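Local coordinates for protein 4-hydroxy-tetrahydrodipicolinate synthase (Aquifex aeolicus, PDB 2EHH) that probably catalyses the condensation of pyruvate with aspartate semialdehyde to 4-hydroxy-tetrahydrodipicolinate, a step of lysine biosynthesis by the diaminopimelate pathway, at residues 157-163 with 181-187; 167-171 with 193-197; 97-103 with 127-133. Residue numbers count along the deposited sequence, not the author numbering.

Interaction 1 of 3, residues 157-163 with 181-187; sequences IVASKES and FSVLSGD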
# COMPACT_ATOMS: atom_id res chain seq x y z
N ILE A 157 -6.00 21.66 -22.65
CA ILE A 157 -6.03 20.40 -21.90
C ILE A 157 -7.49 20.01 -21.75
O ILE A 157 -8.23 20.58 -20.95
CB ILE A 157 -5.33 20.60 -20.54
CG1 ILE A 157 -3.85 20.93 -20.79
CG2 ILE A 157 -5.47 19.36 -19.69
CD1 ILE A 157 -3.06 21.28 -19.56
N VAL A 158 -7.89 19.00 -22.53
CA VAL A 158 -9.29 18.57 -22.59
C VAL A 158 -9.71 17.22 -22.03
O VAL A 158 -10.90 16.93 -21.96
CB VAL A 158 -9.76 18.59 -24.05
CG1 VAL A 158 -9.52 19.97 -24.65
CG2 VAL A 158 -9.00 17.54 -24.84
N ALA A 159 -8.76 16.39 -21.64
CA ALA A 159 -9.14 15.08 -21.13
C ALA A 159 -8.05 14.41 -20.31
O ALA A 159 -6.93 14.90 -20.22
CB ALA A 159 -9.53 14.18 -22.28
N SER A 160 -8.40 13.28 -19.71
CA SER A 160 -7.46 12.50 -18.93
C SER A 160 -7.74 11.01 -19.07
O SER A 160 -8.89 10.58 -18.99
CB SER A 160 -7.52 12.87 -17.45
OG SER A 160 -6.59 12.10 -16.70
N LYS A 161 -6.68 10.24 -19.31
CA LYS A 161 -6.80 8.80 -19.40
C LYS A 161 -6.49 8.35 -17.99
O LYS A 161 -5.36 8.50 -17.51
CB LYS A 161 -5.77 8.21 -20.36
CG LYS A 161 -5.78 6.68 -20.40
CD LYS A 161 -4.62 6.13 -21.23
CE LYS A 161 -4.62 4.60 -21.22
NZ LYS A 161 -3.37 4.03 -21.81
N GLU A 162 -7.49 7.80 -17.31
CA GLU A 162 -7.32 7.37 -15.93
C GLU A 162 -7.17 5.87 -15.73
O GLU A 162 -8.14 5.11 -15.84
CB GLU A 162 -8.49 7.88 -15.09
CG GLU A 162 -8.55 9.39 -14.92
CD GLU A 162 -7.39 9.93 -14.08
OE1 GLU A 162 -6.92 9.19 -13.18
OE2 GLU A 162 -6.98 11.09 -14.30
N SER A 163 -5.95 5.44 -15.44
CA SER A 163 -5.67 4.04 -15.15
C SER A 163 -5.53 4.02 -13.64
O SER A 163 -4.42 4.02 -13.10
CB SER A 163 -4.35 3.59 -15.80
OG SER A 163 -4.44 3.63 -17.21
N PHE A 181 -14.71 18.79 -20.05
CA PHE A 181 -13.57 17.90 -19.84
C PHE A 181 -14.01 16.45 -20.05
O PHE A 181 -15.14 16.10 -19.73
CB PHE A 181 -13.03 18.06 -18.43
CG PHE A 181 -11.68 17.44 -18.21
CD1 PHE A 181 -10.53 18.08 -18.64
CD2 PHE A 181 -11.57 16.20 -17.59
CE1 PHE A 181 -9.28 17.51 -18.44
CE2 PHE A 181 -10.32 15.62 -17.38
CZ PHE A 181 -9.17 16.27 -17.81
N SER A 182 -13.13 15.62 -20.58
CA SER A 182 -13.48 14.23 -20.81
C SER A 182 -12.60 13.23 -20.08
O SER A 182 -11.38 13.28 -20.17
CB SER A 182 -13.45 13.94 -22.31
OG SER A 182 -13.45 12.55 -22.56
N VAL A 183 -13.23 12.33 -19.34
CA VAL A 183 -12.50 11.29 -18.64
C VAL A 183 -12.57 10.00 -19.45
O VAL A 183 -13.65 9.56 -19.85
CB VAL A 183 -13.09 11.00 -17.24
CG1 VAL A 183 -12.36 9.81 -16.61
CG2 VAL A 183 -12.97 12.23 -16.36
N LEU A 184 -11.41 9.40 -19.70
CA LEU A 184 -11.36 8.16 -20.45
C LEU A 184 -10.79 7.07 -19.56
O LEU A 184 -9.79 7.27 -18.87
CB LEU A 184 -10.46 8.33 -21.68
CG LEU A 184 -10.96 9.33 -22.73
CD1 LEU A 184 -9.88 9.58 -23.76
CD2 LEU A 184 -12.22 8.79 -23.39
N SER A 185 -11.44 5.91 -19.56
CA SER A 185 -10.98 4.78 -18.75
C SER A 185 -9.63 4.29 -19.25
O SER A 185 -9.42 4.14 -20.46
CB SER A 185 -11.97 3.62 -18.82
OG SER A 185 -11.44 2.47 -18.19
N GLY A 186 -8.71 4.05 -18.32
CA GLY A 186 -7.40 3.56 -18.70
C GLY A 186 -7.26 2.09 -18.35
O GLY A 186 -6.16 1.55 -18.29
N ASP A 187 -8.40 1.43 -18.11
CA ASP A 187 -8.41 0.02 -17.76
C ASP A 187 -9.70 -0.63 -18.24
O ASP A 187 -10.79 -0.23 -17.83
CB ASP A 187 -8.23 -0.13 -16.25
CG ASP A 187 -6.81 0.16 -15.80
OD1 ASP A 187 -5.88 -0.58 -16.22
OD2 ASP A 187 -6.61 1.13 -15.04
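Five backbone hydrogen bonds join these two parallel strands. Ser182 N donates to Val158 O (2.9 Å) and Ser160 N to Ser182 O (3.0 Å). The ladder continues with Leu184 N to Ser160 O (2.9 Å), Glu162 N to Leu184 O (2.8 Å) and Gly186 N to Glu162 O (2.8 Å). The short strand axes come within 4.8 Å at 21°. Strands 157-162 and 182-185 are the sixth and seventh of a TIM barrel, joined by helix 167-177 as a beta-alpha-beta unit. Ala159, Lys161, Ser182 and Leu184 share the face lined further on by Ile203. Lys161, the predicted Schiff-base lysine, is fully extended from this face, and its CE lies 3.9 Å from Gly186 CA. A CB on Gly186 would clash with Ser163 OG. Ser163 OG crosses to donate to Gly186 O (2.9 Å). Two bonds stay within one segment: Ser185 OG accepts from Asp187 N (3.2 Å) in an ST turn, and Ser160 OG donates to Glu162 OE2 (2.6 Å) on the other face. Glu162 also pairs with Arg169. At the N-terminal end the Phe181 ring folds back over the neighbouring strand, and Ala159 CA makes a CH-pi contact 3.8 Å from its centroid.

Interaction 2 of 3, residues 167-171 with 193-197; sequences MDRIS and PMMAL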
# COMPACT_ATOMS: atom_id res chain seq x y z
N MET A 167 -12.65 4.73 -8.04
CA MET A 167 -13.82 5.35 -8.66
C MET A 167 -14.10 6.72 -8.06
O MET A 167 -14.63 7.60 -8.73
CB MET A 167 -15.06 4.46 -8.50
CG MET A 167 -14.95 3.11 -9.19
SD MET A 167 -14.68 3.24 -10.98
CE MET A 167 -12.87 3.09 -11.06
N ASP A 168 -13.74 6.89 -6.80
CA ASP A 168 -13.95 8.17 -6.13
C ASP A 168 -13.18 9.28 -6.82
O ASP A 168 -13.62 10.43 -6.84
CB ASP A 168 -13.49 8.07 -4.68
CG ASP A 168 -14.58 8.42 -3.72
OD1 ASP A 168 -15.07 9.58 -3.77
OD2 ASP A 168 -14.94 7.54 -2.91
N ARG A 169 -12.02 8.95 -7.37
CA ARG A 169 -11.22 9.95 -8.07
C ARG A 169 -11.97 10.34 -9.35
O ARG A 169 -12.01 11.51 -9.72
CB ARG A 169 -9.84 9.39 -8.41
CG ARG A 169 -8.98 10.31 -9.26
CD ARG A 169 -7.65 9.65 -9.60
NE ARG A 169 -6.95 10.36 -10.67
CZ ARG A 169 -6.21 11.44 -10.50
NH1 ARG A 169 -6.05 11.97 -9.29
NH2 ARG A 169 -5.62 12.01 -11.55
N ILE A 170 -12.57 9.36 -10.01
CA ILE A 170 -13.32 9.63 -11.22
C ILE A 170 -14.49 10.57 -10.87
O ILE A 170 -14.75 11.55 -11.58
CB ILE A 170 -13.88 8.32 -11.85
CG1 ILE A 170 -12.72 7.35 -12.14
CG2 ILE A 170 -14.65 8.63 -13.12
CD1 ILE A 170 -11.60 7.93 -13.00
N SER A 171 -15.19 10.28 -9.78
CA SER A 171 -16.30 11.13 -9.36
C SER A 171 -15.82 12.56 -9.16
O SER A 171 -16.46 13.51 -9.60
CB SER A 171 -16.91 10.63 -8.04
OG SER A 171 -17.70 9.47 -8.25
N PRO A 193 -17.98 0.61 -15.01
CA PRO A 193 -18.26 1.46 -13.84
C PRO A 193 -17.84 2.93 -14.04
O PRO A 193 -18.51 3.84 -13.55
CB PRO A 193 -17.50 0.77 -12.71
CG PRO A 193 -16.39 0.01 -13.42
CD PRO A 193 -17.10 -0.51 -14.65
N MET A 194 -16.75 3.17 -14.75
CA MET A 194 -16.32 4.54 -14.97
C MET A 194 -17.30 5.29 -15.87
O MET A 194 -17.58 6.47 -15.65
CB MET A 194 -14.92 4.59 -15.60
CG MET A 194 -13.80 4.35 -14.61
SD MET A 194 -12.24 4.98 -15.25
CE MET A 194 -11.07 4.16 -14.09
N MET A 195 -17.82 4.62 -16.89
CA MET A 195 -18.78 5.28 -17.77
C MET A 195 -20.12 5.49 -17.07
O MET A 195 -20.84 6.45 -17.36
CB MET A 195 -18.92 4.50 -19.08
CG MET A 195 -17.68 4.64 -19.96
SD MET A 195 -17.81 3.86 -21.57
CE MET A 195 -18.78 5.10 -22.46
N ALA A 196 -20.45 4.61 -16.14
CA ALA A 196 -21.70 4.77 -15.39
C ALA A 196 -21.60 6.07 -14.59
O ALA A 196 -22.61 6.70 -14.28
CB ALA A 196 -21.91 3.58 -14.47
N LEU A 197 -20.37 6.47 -14.26
CA LEU A 197 -20.12 7.69 -13.51
C LEU A 197 -19.91 8.93 -14.38
O LEU A 197 -19.79 10.04 -13.87
CB LEU A 197 -18.90 7.51 -12.60
CG LEU A 197 -19.11 6.73 -11.30
CD1 LEU A 197 -17.75 6.34 -10.70
CD2 LEU A 197 -19.89 7.59 -10.32
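Met167 reaches across the gap between helix 167-177 and residues 193-197 and overlaps three residues there. Its CE meets Met194 CE at 3.7 Å, its SD lies 4.1 Å from Pro193 CB, and its CB is 4.0 Å from Leu197 CD1. In Ile170, one turn further on, the CA-to-CB bond points toward 193-197. Its CD1 packs on Met194 SD at 3.8 Å, and its CG2 lies 4.4 Å from Leu197 CB. Leu197 faces back from the second segment, and its CD1 also sits 3.9 Å from Met167 O. Its CD2 comes to 3.6 Å from Ser171 OG. That hydroxyl has its polar partner elsewhere, in His233 of the second subunit. The contact is thus almost wholly apolar, and it buries 313 Å² in all. Met194 also touches Ser185 of strand 182-185, while Ile170 touches Val183 of the same strand. The outer side meets the second subunit, where Met167 packs on Met167 of that chain. Asp168 OD2 is hydrogen-bonded to Ser189 OG of the second subunit, and Leu197 O to Tyr234 OH of the same subunit. Both helices belong to the outer layer of the TIM barrel, one after strand six and the other after strand seven. This is the side-by-side packing of successive helices around such a barrel, set here at a subunit interface of the tetramer.

Interaction 3 of 3, residues 97-103 with 127-133; sequences DGALVVV and IPIIIYN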
# COMPACT_ATOMS: atom_id res chain seq x y z
N ASP A 97 -4.29 14.22 -34.30
CA ASP A 97 -5.50 14.84 -33.76
C ASP A 97 -5.38 15.21 -32.28
O ASP A 97 -6.09 16.08 -31.79
CB ASP A 97 -6.69 13.91 -33.95
CG ASP A 97 -6.91 13.56 -35.41
OD1 ASP A 97 -6.56 12.43 -35.81
OD2 ASP A 97 -7.42 14.42 -36.15
N GLY A 98 -4.48 14.53 -31.58
CA GLY A 98 -4.29 14.82 -30.17
C GLY A 98 -2.99 14.25 -29.66
O GLY A 98 -2.36 13.43 -30.34
N ALA A 99 -2.58 14.69 -28.48
CA ALA A 99 -1.34 14.21 -27.87
C ALA A 99 -1.63 13.67 -26.47
O ALA A 99 -2.27 14.33 -25.66
CB ALA A 99 -0.33 15.35 -27.78
N LEU A 100 -1.17 12.45 -26.21
CA LEU A 100 -1.34 11.81 -24.91
C LEU A 100 -0.04 12.08 -24.15
O LEU A 100 1.03 11.63 -24.57
CB LEU A 100 -1.54 10.30 -25.06
CG LEU A 100 -1.76 9.53 -23.76
CD1 LEU A 100 -3.26 9.41 -23.48
CD2 LEU A 100 -1.16 8.14 -23.88
N VAL A 101 -0.14 12.82 -23.06
CA VAL A 101 1.03 13.18 -22.28
C VAL A 101 0.98 12.54 -20.90
O VAL A 101 0.17 12.92 -20.06
CB VAL A 101 1.12 14.71 -22.13
CG1 VAL A 101 2.38 15.09 -21.37
CG2 VAL A 101 1.10 15.35 -23.52
N VAL A 102 1.84 11.56 -20.68
CA VAL A 102 1.85 10.85 -19.41
C VAL A 102 2.39 11.72 -18.27
O VAL A 102 3.21 12.61 -18.48
CB VAL A 102 2.70 9.55 -19.50
CG1 VAL A 102 4.18 9.90 -19.64
CG2 VAL A 102 2.46 8.67 -18.28
N VAL A 103 1.88 11.47 -17.07
CA VAL A 103 2.36 12.19 -15.90
C VAL A 103 3.79 11.69 -15.76
O VAL A 103 4.03 10.49 -15.83
CB VAL A 103 1.56 11.79 -14.63
CG1 VAL A 103 2.27 12.29 -13.38
CG2 VAL A 103 0.15 12.35 -14.70
N ILE A 127 -2.39 21.92 -29.65
CA ILE A 127 -2.98 20.64 -30.02
C ILE A 127 -3.73 20.08 -28.82
O ILE A 127 -3.31 20.27 -27.68
CB ILE A 127 -1.89 19.62 -30.44
CG1 ILE A 127 -2.54 18.34 -30.97
CG2 ILE A 127 -0.99 19.28 -29.25
CD1 ILE A 127 -1.54 17.27 -31.41
N PRO A 128 -4.87 19.40 -29.05
CA PRO A 128 -5.61 18.85 -27.90
C PRO A 128 -4.71 17.89 -27.12
O PRO A 128 -4.06 17.03 -27.69
CB PRO A 128 -6.78 18.14 -28.57
CG PRO A 128 -7.03 18.99 -29.79
CD PRO A 128 -5.62 19.23 -30.30
N ILE A 129 -4.69 18.05 -25.80
CA ILE A 129 -3.86 17.22 -24.95
C ILE A 129 -4.66 16.39 -23.95
O ILE A 129 -5.59 16.90 -23.31
CB ILE A 129 -2.86 18.08 -24.16
CG1 ILE A 129 -1.87 18.73 -25.14
CG2 ILE A 129 -2.12 17.23 -23.13
CD1 ILE A 129 -1.04 19.83 -24.53
N ILE A 130 -4.29 15.12 -23.83
CA ILE A 130 -4.94 14.20 -22.90
C ILE A 130 -3.92 13.83 -21.84
O ILE A 130 -2.85 13.29 -22.15
CB ILE A 130 -5.38 12.89 -23.59
CG1 ILE A 130 -6.26 13.19 -24.80
CG2 ILE A 130 -6.16 12.01 -22.59
CD1 ILE A 130 -6.68 11.96 -25.59
N ILE A 131 -4.23 14.13 -20.58
CA ILE A 131 -3.34 13.78 -19.48
C ILE A 131 -3.43 12.27 -19.28
O ILE A 131 -4.51 11.69 -19.41
CB ILE A 131 -3.76 14.49 -18.18
CG1 ILE A 131 -3.51 15.99 -18.31
CG2 ILE A 131 -3.00 13.91 -16.99
CD1 ILE A 131 -4.12 16.82 -17.18
N TYR A 132 -2.31 11.62 -18.97
CA TYR A 132 -2.33 10.18 -18.75
C TYR A 132 -1.84 9.89 -17.33
O TYR A 132 -0.65 10.02 -17.04
CB TYR A 132 -1.45 9.47 -19.79
CG TYR A 132 -1.39 7.96 -19.62
CD1 TYR A 132 -2.37 7.27 -18.91
CD2 TYR A 132 -0.36 7.22 -20.21
CE1 TYR A 132 -2.33 5.88 -18.78
CE2 TYR A 132 -0.32 5.83 -20.10
CZ TYR A 132 -1.30 5.17 -19.38
OH TYR A 132 -1.29 3.80 -19.28
N ASN A 133 -2.78 9.52 -16.47
CA ASN A 133 -2.48 9.23 -15.07
C ASN A 133 -2.48 7.72 -14.83
O ASN A 133 -3.49 7.05 -15.04
CB ASN A 133 -3.52 9.90 -14.17
CG ASN A 133 -3.22 9.71 -12.68
OD1 ASN A 133 -2.18 10.15 -12.19
ND2 ASN A 133 -4.15 9.07 -11.97
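The two strands run parallel with their short axes 4.6 Å apart at 31°, and their side chains alternate between two faces. On one face Leu100 and Val102 meet Ile130 and Tyr132. Leu100 bridges two neighbours: its CD1 lies 4.0 Å from Ile130 CG2, and its CD2 lies 3.9 Å from Tyr132 CD2. Val102 CG2 touches the same ring atom, Tyr132 CD2, at 3.7 Å. The CD2 side of the Tyr132 ring therefore lies between Leu100 and Val102. On the other face Ala99 is the low point. Ile127 fills the space beside it, with Ala99 CB 4.2 Å from Ile127 CG2. Next along, Val101 CG2 packs on Ile129 CG2 at 3.7 Å. Val103 CG2 then meets Ile131 CG2 at 4.2 Å. Helix 111-124 lies over this face, where Phe118 touches both Val101 and Ile131.

Between the two faces the backbones are hydrogen-bonded. Ala99 N donates to Pro128 O (2.9 Å), Ile130 N to Ala99 O (2.8 Å) and Val101 N to Ile130 O (2.9 Å). Tyr132 N donates to Val101 O (3.0 Å) and Val103 N to Tyr132 O (2.9 Å). Tyr106 of the third subunit packs on both Val102 and Tyr132. Tyr132 is predicted to be the proton donor and acceptor, and its side chain is about 3 Å from that of Lys161 at their nearest atoms. Strands four and five, with helix 111-124 between them, form a beta-alpha-beta unit of the TIM barrel, whose active site lies at the C-terminal ends of the strands.

Overall arrangement
From the N terminus, interaction 3 comes first. It closes a loop through helix 111-124 and pairs strands 98-102 and 129-133. It is complete before interaction 1 opens at 157. Interaction 1 closes its own loop through helix 167-177. Interaction 2 starts inside that loop and ends beyond it at 193-197, so these two contacts cross. Strands 129-133 and 157-162 are neighbours, which makes interactions 3 and 1 parts of one barrel wall. The salt bridge from Glu162 OE1 to Arg169 NE (2.8 Å) links interactions 1 and 2. Interactions 3 and 1 pair strands within the barrel wall, and interaction 2 joins helix 167-177 to 191-196 outside it.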